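Local coordinates for D-3-phosphoglycerate dehydrogenase-related protein (Vibrio cholerae, PDB 4S1V) that probably interconverts D-2-hydroxy acids and 2-oxo acids with a nicotinamide cofactor, as a Rossmann-fold relative of D-3-phosphoglycerate dehydrogenase, at residues Gly218-Lys222 / Gln223-Ala227; Leu278-Pro281 / Asn282-Cys285; Glu126-Ala130 / Gly131-Gln135. All coordinates share one frame; numbering follows the deposited sequence.

Contact 1: residues Gly218-Lys222 / Gln223-Ala227; sequences GIVTK and QDLLA
Thr-221 and Asp-224 form a capping box at the start of helix 222-226, each side chain taking a backbone N-H of the other residue. Thr-221, the N-cap, accepts from Asp-224 N through OG1 at 3.0 Å; its chi1 of 68° sets the hydroxyl between backbone N and carbonyl carbon, turned in to the first turn. In return Asp-224 OD2 receives Thr-221 N at 2.9 Å along a nearly straight bond (178°), met from above the carboxylate plane. A short hydroxyl and a short carboxylate suit these places because both reach backbone N-H groups close by. OD2 also has a salt bridge to Lys-196, so the acid is probably kept ionised.

The helix belongs to the NAD-binding domain, and its regular bonding starts at once: Leu-225 N donates to Thr-221 O at 3.2 Å and Leu-226 N to Lys-222 O at 3.0 Å. On the buried side, branched Val-220 sets CG1 3.8 Å from Leu-225 CD2, the two side chains at about a right angle. Lys-222 runs extended, its CG 3.9 Å from Leu-226 CD1, and carries NZ to Asp-27 of the second subunit and to Ser-250.

Contact 2: residues Leu278-Pro281 / Asn282-Cys285; sequences LSLP and NVLC
The carboxamide of Asn-282 lies alongside Leu-280, both side chains pointing the same way, with OD1 3.3 Å from Leu-280 CB and 3.9 Å from its CD1. A chi1 of 63° places CG between the backbone N and the carbonyl carbon, which brings the amide back beside Leu-280. ND2, at the other end of the group, donates to the carbonyl oxygens of Met-252 and Arg-258, so the two bonds from ND2 fix the amide's rotation, with OD1 against the aliphatic carbons of Leu-280.

Residues Leu-280 to Val-283 make a type I beta turn. Proline suits its second position, where phi is near -60° and no N-H is needed. Val-283 N closes the turn on Leu-280 O at 3.2 Å. Apolar contacts join the two arms: Leu-280 CD1 is 4.0 Å from Val-283 CG2, and Leu-278 CD2 is 3.6 Å from Cys-285 CB.

The turn leads into strand 283-285, which pairs with strand 259-262 at the margin of the parallel Rossmann sheet; Leu-280 and Val-283 pack on helix 247-254, and Leu-284 on helix 104-119.

Contact 3: residues Glu126-Ala130 / Gly131-Gln135; sequences EQLHA and GHWQQ
Gln-127 and His-132 meet through both backbone and side chain where helix 121-129 ends. Two backbone hydrogen bonds reach back into the last turn. His-132 N donates to Gln-127 O at 2.8 Å, and Gly-131 N donates to Leu-128 O at 3.1 Å.

Among the polar groups, Gln-127 bends at chi2 (-69°) and swings its amide across to the imidazole, where OE1 comes to 3.0 Å from His-132 CD2. The amide and ring planes are only 16° apart. Ala-130 O sits over one face of the same ring, offset toward its rim. The aliphatic part of Gln-127 is used as well: its CB lies 3.1 Å from Gln-135 O, while the length beyond CB lets OE1 reach the imidazole. Gln-135 sends NE2 to Tyr-10 O of the third subunit.

The apolar contact is that of Leu-128 CD1, 3.5 Å from Trp-133 CE3, the two side chains lying side by side and pointing the same way. The indole also makes an edge-to-face stack with Tyr-10 of the third subunit, on which Leu-128 touches Ala-270; large hydrophobic groups therefore suit this arm, where they are buried against another subunit.

A type II beta turn follows, from His-132 to Gln-135. The helix itself ends at Gly-131, whose positive phi of 92° would jam a CB against Ala-130 O; with the two bonds back into the last turn this is a Schellman motif.

How the contacts relate
All three contacts are local, and none touches another within the chain. Contacts 1 and 2 have centres 19 Å apart and nearest atoms about 10 Å apart, and both contacts pack on helix 247-254. Arg-258 joins them too, giving NH1 to Leu-225 O and its own O to Asn-282. Contact 3 stands farther out, its centre 36 Å from that of contact 1 and 18 Å from that of contact 2. Across the assembly the gap closes: Leu-278 and Cys-285 of contact 2 pack on His-129 and Leu-128 of the third subunit, residues of its own contact 3.

Contact 1: residues Gly218-Lys222 / Gln223-Ala227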
ATOM      1  N   GLY C 218     -11.917 -17.950  28.255  1.00 28.49           N
ATOM      2  CA  GLY C 218     -12.083 -16.519  28.490  1.00 26.06           C
ATOM      3  C   GLY C 218     -11.242 -15.960  29.627  1.00 25.66           C
ATOM      4  O   GLY C 218     -11.599 -14.939  30.224  1.00 23.94           O
ATOM      5  N   ILE C 219     -10.123 -16.621  29.928  1.00 25.00           N
ATOM      6  CA  ILE C 219      -9.256 -16.177  31.022  1.00 25.27           C
ATOM      7  C   ILE C 219      -8.549 -14.835  30.741  1.00 25.26           C
ATOM      8  O   ILE C 219      -8.283 -14.067  31.661  1.00 25.97           O
ATOM      9  CB  ILE C 219      -8.262 -17.278  31.476  1.00 24.94           C
ATOM     10  CG1 ILE C 219      -7.735 -16.963  32.884  1.00 24.92           C
ATOM     11  CG2 ILE C 219      -7.146 -17.471  30.454  1.00 25.02           C
ATOM     12  CD1 ILE C 219      -7.191 -18.154  33.635  1.00 24.37           C
ATOM     13  N   VAL C 220      -8.252 -14.557  29.474  1.00 24.75           N
ATOM     14  CA  VAL C 220      -7.832 -13.212  29.082  1.00 25.00           C
ATOM     15  C   VAL C 220      -9.089 -12.396  28.754  1.00 25.26           C
ATOM     16  O   VAL C 220      -9.858 -12.756  27.866  1.00 24.84           O
ATOM     17  CB  VAL C 220      -6.847 -13.213  27.883  1.00 24.87           C
ATOM     18  CG1 VAL C 220      -6.313 -11.808  27.644  1.00 24.20           C
ATOM     19  CG2 VAL C 220      -5.695 -14.188  28.118  1.00 24.33           C
ATOM     20  N   THR C 221      -9.302 -11.312  29.497  1.00 26.42           N
ATOM     21  CA  THR C 221     -10.452 -10.431  29.276  1.00 25.97           C
ATOM     22  C   THR C 221     -10.043  -9.251  28.407  1.00 27.17           C
ATOM     23  O   THR C 221      -8.843  -8.973  28.267  1.00 26.39           O
ATOM     24  CB  THR C 221     -10.992  -9.853  30.599  1.00 25.58           C
ATOM     25  OG1 THR C 221     -10.026  -8.940  31.148  1.00 24.03           O
ATOM     26  CG2 THR C 221     -11.311 -10.972  31.605  1.00 24.67           C
ATOM     27  N   LYS C 222     -11.036  -8.555  27.841  1.00 26.29           N
ATOM     28  CA  LYS C 222     -10.788  -7.322  27.094  1.00 26.93           C
ATOM     29  C   LYS C 222     -10.048  -6.304  27.965  1.00 27.29           C
ATOM     30  O   LYS C 222      -9.161  -5.595  27.487  1.00 27.42           O
ATOM     31  CB  LYS C 222     -12.100  -6.714  26.570  1.00 26.40           C
ATOM     32  CG  LYS C 222     -11.897  -5.506  25.669  1.00 26.09           C
ATOM     33  CD  LYS C 222     -13.219  -4.952  25.165  1.00 25.96           C
ATOM     34  CE  LYS C 222     -13.006  -4.081  23.940  1.00 24.67           C
ATOM     35  NZ  LYS C 222     -14.307  -3.728  23.306  1.00 24.79           N
ATOM     36  N   GLN C 223     -10.413  -6.254  29.242  1.00 28.77           N
ATOM     37  CA  GLN C 223      -9.767  -5.370  30.214  1.00 29.83           C
ATOM     38  C   GLN C 223      -8.276  -5.697  30.382  1.00 27.77           C
ATOM     39  O   GLN C 223      -7.451  -4.798  30.489  1.00 27.90           O
ATOM     40  CB  GLN C 223     -10.521  -5.394  31.556  1.00 32.63           C
ATOM     41  CG  GLN C 223     -11.928  -4.782  31.502  1.00 36.00           C
ATOM     42  CD  GLN C 223     -13.046  -5.767  31.110  1.00 39.99           C
ATOM     43  OE1 GLN C 223     -12.851  -6.705  30.317  1.00 40.04           O
ATOM     44  NE2 GLN C 223     -14.238  -5.538  31.662  1.00 39.78           N
ATOM     45  N   ASP C 224      -7.934  -6.984  30.375  1.00 26.53           N
ATOM     46  CA  ASP C 224      -6.535  -7.420  30.402  1.00 25.81           C
ATOM     47  C   ASP C 224      -5.757  -6.894  29.191  1.00 25.84           C
ATOM     48  O   ASP C 224      -4.657  -6.370  29.342  1.00 24.48           O
ATOM     49  CB  ASP C 224      -6.428  -8.947  30.453  1.00 25.25           C
ATOM     50  CG  ASP C 224      -7.016  -9.548  31.725  1.00 25.35           C
ATOM     51  OD1 ASP C 224      -7.018  -8.875  32.782  1.00 24.76           O
ATOM     52  OD2 ASP C 224      -7.460 -10.717  31.658  1.00 24.68           O
ATOM     53  N   LEU C 225      -6.326  -7.045  27.992  1.00 26.16           N
ATOM     54  CA  LEU C 225      -5.692  -6.514  26.782  1.00 26.11           C
ATOM     55  C   LEU C 225      -5.504  -5.000  26.857  1.00 26.97           C
ATOM     56  O   LEU C 225      -4.453  -4.483  26.465  1.00 27.28           O
ATOM     57  CB  LEU C 225      -6.484  -6.882  25.526  1.00 26.00           C
ATOM     58  CG  LEU C 225      -6.699  -8.365  25.223  1.00 25.68           C
ATOM     59  CD1 LEU C 225      -7.542  -8.514  23.970  1.00 25.92           C
ATOM     60  CD2 LEU C 225      -5.380  -9.122  25.077  1.00 25.62           C
ATOM     61  N   LEU C 226      -6.511  -4.298  27.378  1.00 26.44           N
ATOM     62  CA  LEU C 226      -6.483  -2.827  27.440  1.00 27.10           C
ATOM     63  C   LEU C 226      -5.450  -2.285  28.429  1.00 27.59           C
ATOM     64  O   LEU C 226      -5.012  -1.137  28.307  1.00 29.37           O
ATOM     65  CB  LEU C 226      -7.874  -2.262  27.755  1.00 26.21           C
ATOM     66  CG  LEU C 226      -8.917  -2.393  26.638  1.00 26.09           C
ATOM     67  CD1 LEU C 226     -10.326  -2.259  27.199  1.00 26.17           C
ATOM     68  CD2 LEU C 226      -8.656  -1.376  25.534  1.00 26.06           C
ATOM     69  N   ALA C 227      -5.057  -3.123  29.386  1.00 27.37           N
ATOM     70  CA  ALA C 227      -4.048  -2.766  30.376  1.00 26.62           C
ATOM     71  C   ALA C 227      -2.624  -2.946  29.851  1.00 25.98           C
ATOM     72  O   ALA C 227      -1.662  -2.715  30.584  1.00 24.73           O
ATOM     73  CB  ALA C 227      -4.251  -3.569  31.658  1.00 26.72           C
TER

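Contact 2: residues Leu278-Pro281 / Asn282-Cys285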
ATOM      1  N   LEU C 278      -8.255 -11.087  10.196  1.00 23.23           N
ATOM      2  CA  LEU C 278      -7.570 -11.136   8.903  1.00 23.48           C
ATOM      3  C   LEU C 278      -7.554  -9.806   8.136  1.00 23.83           C
ATOM      4  O   LEU C 278      -6.892  -9.690   7.106  1.00 24.50           O
ATOM      5  CB  LEU C 278      -8.164 -12.246   8.027  1.00 23.80           C
ATOM      6  CG  LEU C 278      -7.686 -13.665   8.378  1.00 24.78           C
ATOM      7  CD1 LEU C 278      -8.514 -14.748   7.704  1.00 23.97           C
ATOM      8  CD2 LEU C 278      -6.221 -13.831   8.019  1.00 24.90           C
ATOM      9  N   SER C 279      -8.270  -8.809   8.639  1.00 23.13           N
ATOM     10  CA  SER C 279      -8.323  -7.507   7.980  1.00 23.75           C
ATOM     11  C   SER C 279      -7.565  -6.394   8.703  1.00 22.96           C
ATOM     12  O   SER C 279      -7.806  -5.222   8.436  1.00 22.61           O
ATOM     13  CB  SER C 279      -9.777  -7.077   7.768  1.00 24.43           C
ATOM     14  OG  SER C 279     -10.466  -8.024   6.970  1.00 27.47           O
ATOM     15  N   LEU C 280      -6.649  -6.747   9.602  1.00 22.54           N
ATOM     16  CA  LEU C 280      -5.867  -5.732  10.320  1.00 22.34           C
ATOM     17  C   LEU C 280      -4.386  -5.818   9.975  1.00 22.73           C
ATOM     18  O   LEU C 280      -3.774  -6.874  10.147  1.00 23.85           O
ATOM     19  CB  LEU C 280      -6.070  -5.844  11.837  1.00 21.78           C
ATOM     20  CG  LEU C 280      -7.461  -5.592  12.413  1.00 22.23           C
ATOM     21  CD1 LEU C 280      -7.431  -5.798  13.916  1.00 22.25           C
ATOM     22  CD2 LEU C 280      -7.974  -4.189  12.094  1.00 22.22           C
ATOM     23  N   PRO C 281      -3.799  -4.712   9.474  1.00 23.30           N
ATOM     24  CA  PRO C 281      -2.361  -4.715   9.195  1.00 22.85           C
ATOM     25  C   PRO C 281      -1.502  -4.977  10.434  1.00 22.76           C
ATOM     26  O   PRO C 281      -0.394  -5.502  10.299  1.00 22.37           O
ATOM     27  CB  PRO C 281      -2.095  -3.304   8.655  1.00 23.51           C
ATOM     28  CG  PRO C 281      -3.256  -2.478   9.114  1.00 23.35           C
ATOM     29  CD  PRO C 281      -4.423  -3.423   9.109  1.00 23.40           C
ATOM     30  N   ASN C 282      -2.011  -4.625  11.616  1.00 21.56           N
ATOM     31  CA  ASN C 282      -1.253  -4.797  12.863  1.00 22.25           C
ATOM     32  C   ASN C 282      -1.393  -6.165  13.551  1.00 21.72           C
ATOM     33  O   ASN C 282      -0.903  -6.358  14.668  1.00 22.33           O
ATOM     34  CB  ASN C 282      -1.540  -3.647  13.850  1.00 22.27           C
ATOM     35  CG  ASN C 282      -2.992  -3.596  14.305  1.00 22.28           C
ATOM     36  OD1 ASN C 282      -3.892  -4.073  13.619  1.00 21.97           O
ATOM     37  ND2 ASN C 282      -3.226  -3.000  15.474  1.00 22.41           N
ATOM     38  N   VAL C 283      -2.063  -7.110  12.894  1.00 21.83           N
ATOM     39  CA  VAL C 283      -2.139  -8.487  13.399  1.00 21.16           C
ATOM     40  C   VAL C 283      -1.535  -9.448  12.380  1.00 21.30           C
ATOM     41  O   VAL C 283      -1.985  -9.522  11.233  1.00 21.86           O
ATOM     42  CB  VAL C 283      -3.589  -8.917  13.729  1.00 21.37           C
ATOM     43  CG1 VAL C 283      -3.643 -10.377  14.184  1.00 21.28           C
ATOM     44  CG2 VAL C 283      -4.190  -8.013  14.794  1.00 20.33           C
ATOM     45  N   LEU C 284      -0.505 -10.171  12.798  1.00 20.24           N
ATOM     46  CA  LEU C 284       0.048 -11.230  11.982  1.00 20.79           C
ATOM     47  C   LEU C 284      -0.811 -12.473  12.193  1.00 20.48           C
ATOM     48  O   LEU C 284      -1.007 -12.914  13.327  1.00 20.07           O
ATOM     49  CB  LEU C 284       1.524 -11.478  12.342  1.00 20.87           C
ATOM     50  CG  LEU C 284       2.332 -12.463  11.483  1.00 21.45           C
ATOM     51  CD1 LEU C 284       3.808 -12.110  11.478  1.00 20.25           C
ATOM     52  CD2 LEU C 284       2.138 -13.916  11.920  1.00 21.55           C
ATOM     53  N   CYS C 285      -1.341 -13.014  11.097  1.00 20.55           N
ATOM     54  CA  CYS C 285      -2.224 -14.186  11.144  1.00 21.09           C
ATOM     55  C   CYS C 285      -1.604 -15.362  10.387  1.00 21.08           C
ATOM     56  O   CYS C 285      -1.368 -15.277   9.175  1.00 20.99           O
ATOM     57  CB  CYS C 285      -3.593 -13.862  10.526  1.00 21.54           C
ATOM     58  SG  CYS C 285      -4.564 -12.591  11.371  1.00 23.19           S
TER

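Contact 3: residues Glu126-Ala130 / Gly131-Gln135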
ATOM      1  N   GLU C 126       6.259  -8.782   0.929  1.00 28.55           N
ATOM      2  CA  GLU C 126       5.176  -8.603  -0.045  1.00 30.18           C
ATOM      3  C   GLU C 126       5.314  -7.315  -0.870  1.00 28.52           C
ATOM      4  O   GLU C 126       5.068  -7.322  -2.081  1.00 28.72           O
ATOM      5  CB  GLU C 126       3.821  -8.646   0.657  1.00 32.62           C
ATOM      6  CG  GLU C 126       2.621  -8.495  -0.257  1.00 36.42           C
ATOM      7  CD  GLU C 126       1.370  -8.145   0.523  1.00 40.35           C
ATOM      8  OE1 GLU C 126       0.812  -9.046   1.186  1.00 42.19           O
ATOM      9  OE2 GLU C 126       0.956  -6.966   0.487  1.00 42.90           O
ATOM     10  N   GLN C 127       5.702  -6.218  -0.219  1.00 27.26           N
ATOM     11  CA  GLN C 127       5.910  -4.950  -0.919  1.00 26.96           C
ATOM     12  C   GLN C 127       7.087  -5.033  -1.886  1.00 26.46           C
ATOM     13  O   GLN C 127       7.050  -4.446  -2.972  1.00 26.71           O
ATOM     14  CB  GLN C 127       6.118  -3.799   0.067  1.00 26.95           C
ATOM     15  CG  GLN C 127       4.844  -3.303   0.739  1.00 28.35           C
ATOM     16  CD  GLN C 127       3.894  -2.589  -0.216  1.00 29.22           C
ATOM     17  OE1 GLN C 127       4.316  -1.810  -1.074  1.00 29.57           O
ATOM     18  NE2 GLN C 127       2.602  -2.839  -0.053  1.00 29.80           N
ATOM     19  N   LEU C 128       8.123  -5.765  -1.482  1.00 26.09           N
ATOM     20  CA  LEU C 128       9.301  -5.981  -2.311  1.00 26.08           C
ATOM     21  C   LEU C 128       8.938  -6.689  -3.619  1.00 26.79           C
ATOM     22  O   LEU C 128       9.377  -6.277  -4.696  1.00 26.94           O
ATOM     23  CB  LEU C 128      10.360  -6.773  -1.542  1.00 25.94           C
ATOM     24  CG  LEU C 128      11.678  -7.072  -2.260  1.00 25.92           C
ATOM     25  CD1 LEU C 128      12.396  -5.780  -2.627  1.00 25.18           C
ATOM     26  CD2 LEU C 128      12.568  -7.968  -1.411  1.00 25.56           C
ATOM     27  N   HIS C 129       8.119  -7.735  -3.520  1.00 27.33           N
ATOM     28  CA  HIS C 129       7.657  -8.468  -4.706  1.00 28.68           C
ATOM     29  C   HIS C 129       6.706  -7.664  -5.547  1.00 28.89           C
ATOM     30  O   HIS C 129       6.583  -7.902  -6.750  1.00 28.93           O
ATOM     31  CB  HIS C 129       7.048  -9.810  -4.318  1.00 28.11           C
ATOM     32  CG  HIS C 129       8.079 -10.869  -4.031  1.00 28.55           C
ATOM     33  ND1 HIS C 129       8.544 -11.110  -2.793  1.00 29.24           N
ATOM     34  CD2 HIS C 129       8.757 -11.736  -4.882  1.00 28.34           C
ATOM     35  CE1 HIS C 129       9.464 -12.094  -2.843  1.00 28.91           C
ATOM     36  NE2 HIS C 129       9.594 -12.474  -4.120  1.00 29.30           N
ATOM     37  N   ALA C 130       6.044  -6.693  -4.920  1.00 29.17           N
ATOM     38  CA  ALA C 130       5.170  -5.753  -5.622  1.00 29.64           C
ATOM     39  C   ALA C 130       5.942  -4.591  -6.260  1.00 30.21           C
ATOM     40  O   ALA C 130       5.339  -3.716  -6.880  1.00 30.71           O
ATOM     41  CB  ALA C 130       4.098  -5.223  -4.678  1.00 30.16           C
ATOM     42  N   GLY C 131       7.266  -4.579  -6.107  1.00 30.19           N
ATOM     43  CA  GLY C 131       8.112  -3.535  -6.703  1.00 29.96           C
ATOM     44  C   GLY C 131       8.414  -2.315  -5.836  1.00 29.79           C
ATOM     45  O   GLY C 131       8.881  -1.292  -6.341  1.00 28.86           O
ATOM     46  N   HIS C 132       8.160  -2.415  -4.533  1.00 29.39           N
ATOM     47  CA  HIS C 132       8.394  -1.297  -3.624  1.00 29.44           C
ATOM     48  C   HIS C 132       9.462  -1.659  -2.634  1.00 29.29           C
ATOM     49  O   HIS C 132       9.232  -2.456  -1.716  1.00 28.81           O
ATOM     50  CB  HIS C 132       7.100  -0.886  -2.922  1.00 30.53           C
ATOM     51  CG  HIS C 132       5.948  -0.610  -3.875  1.00 32.01           C
ATOM     52  ND1 HIS C 132       6.029   0.298  -4.865  1.00 32.97           N
ATOM     53  CD2 HIS C 132       4.674  -1.165  -3.956  1.00 32.50           C
ATOM     54  CE1 HIS C 132       4.868   0.329  -5.546  1.00 32.65           C
ATOM     55  NE2 HIS C 132       4.037  -0.565  -4.988  1.00 33.91           N
ATOM     56  N   TRP C 133      10.646  -1.078  -2.828  1.00 28.02           N
ATOM     57  CA  TRP C 133      11.828  -1.395  -2.033  1.00 27.05           C
ATOM     58  C   TRP C 133      11.707  -0.882  -0.628  1.00 25.88           C
ATOM     59  O   TRP C 133      11.496   0.314  -0.411  1.00 26.45           O
ATOM     60  CB  TRP C 133      13.071  -0.808  -2.691  1.00 27.36           C
ATOM     61  CG  TRP C 133      14.338  -1.034  -1.899  1.00 27.98           C
ATOM     62  CD1 TRP C 133      15.003  -0.124  -1.082  1.00 28.04           C
ATOM     63  CD2 TRP C 133      15.139  -2.269  -1.822  1.00 27.80           C
ATOM     64  NE1 TRP C 133      16.119  -0.696  -0.523  1.00 28.59           N
ATOM     65  CE2 TRP C 133      16.262  -1.973  -0.927  1.00 27.53           C
ATOM     66  CE3 TRP C 133      15.040  -3.541  -2.386  1.00 27.66           C
ATOM     67  CZ2 TRP C 133      17.231  -2.920  -0.622  1.00 28.05           C
ATOM     68  CZ3 TRP C 133      16.018  -4.489  -2.067  1.00 27.07           C
ATOM     69  CH2 TRP C 133      17.088  -4.186  -1.207  1.00 27.68           C
ATOM     70  N   GLN C 134      11.843  -1.785   0.339  1.00 25.18           N
ATOM     71  CA  GLN C 134      11.874  -1.430   1.764  1.00 24.76           C
ATOM     72  C   GLN C 134      10.623  -0.651   2.217  1.00 23.82           C
ATOM     73  O   GLN C 134      10.717   0.348   2.927  1.00 23.74           O
ATOM     74  CB  GLN C 134      13.177  -0.678   2.102  1.00 24.83           C
ATOM     75  CG  GLN C 134      13.587  -0.758   3.563  1.00 25.81           C
ATOM     76  CD  GLN C 134      15.001  -0.266   3.806  1.00 26.15           C
ATOM     77  OE1 GLN C 134      15.202   0.870   4.226  1.00 27.57           O
ATOM     78  NE2 GLN C 134      15.990  -1.123   3.549  1.00 25.69           N
ATOM     79  N   GLN C 135       9.454  -1.122   1.793  1.00 23.58           N
ATOM     80  CA  GLN C 135       8.176  -0.553   2.234  1.00 23.03           C
ATOM     81  C   GLN C 135       7.397  -1.671   2.907  1.00 22.77           C
ATOM     82  O   GLN C 135       7.622  -2.850   2.624  1.00 21.52           O
ATOM     83  CB  GLN C 135       7.352  -0.001   1.050  1.00 23.73           C
ATOM     84  CG  GLN C 135       7.970   1.155   0.266  1.00 24.91           C
ATOM     85  CD  GLN C 135       8.247   2.386   1.119  1.00 25.19           C
ATOM     86  OE1 GLN C 135       7.504   2.696   2.049  1.00 26.57           O
ATOM     87  NE2 GLN C 135       9.321   3.096   0.799  1.00 25.50           N
TER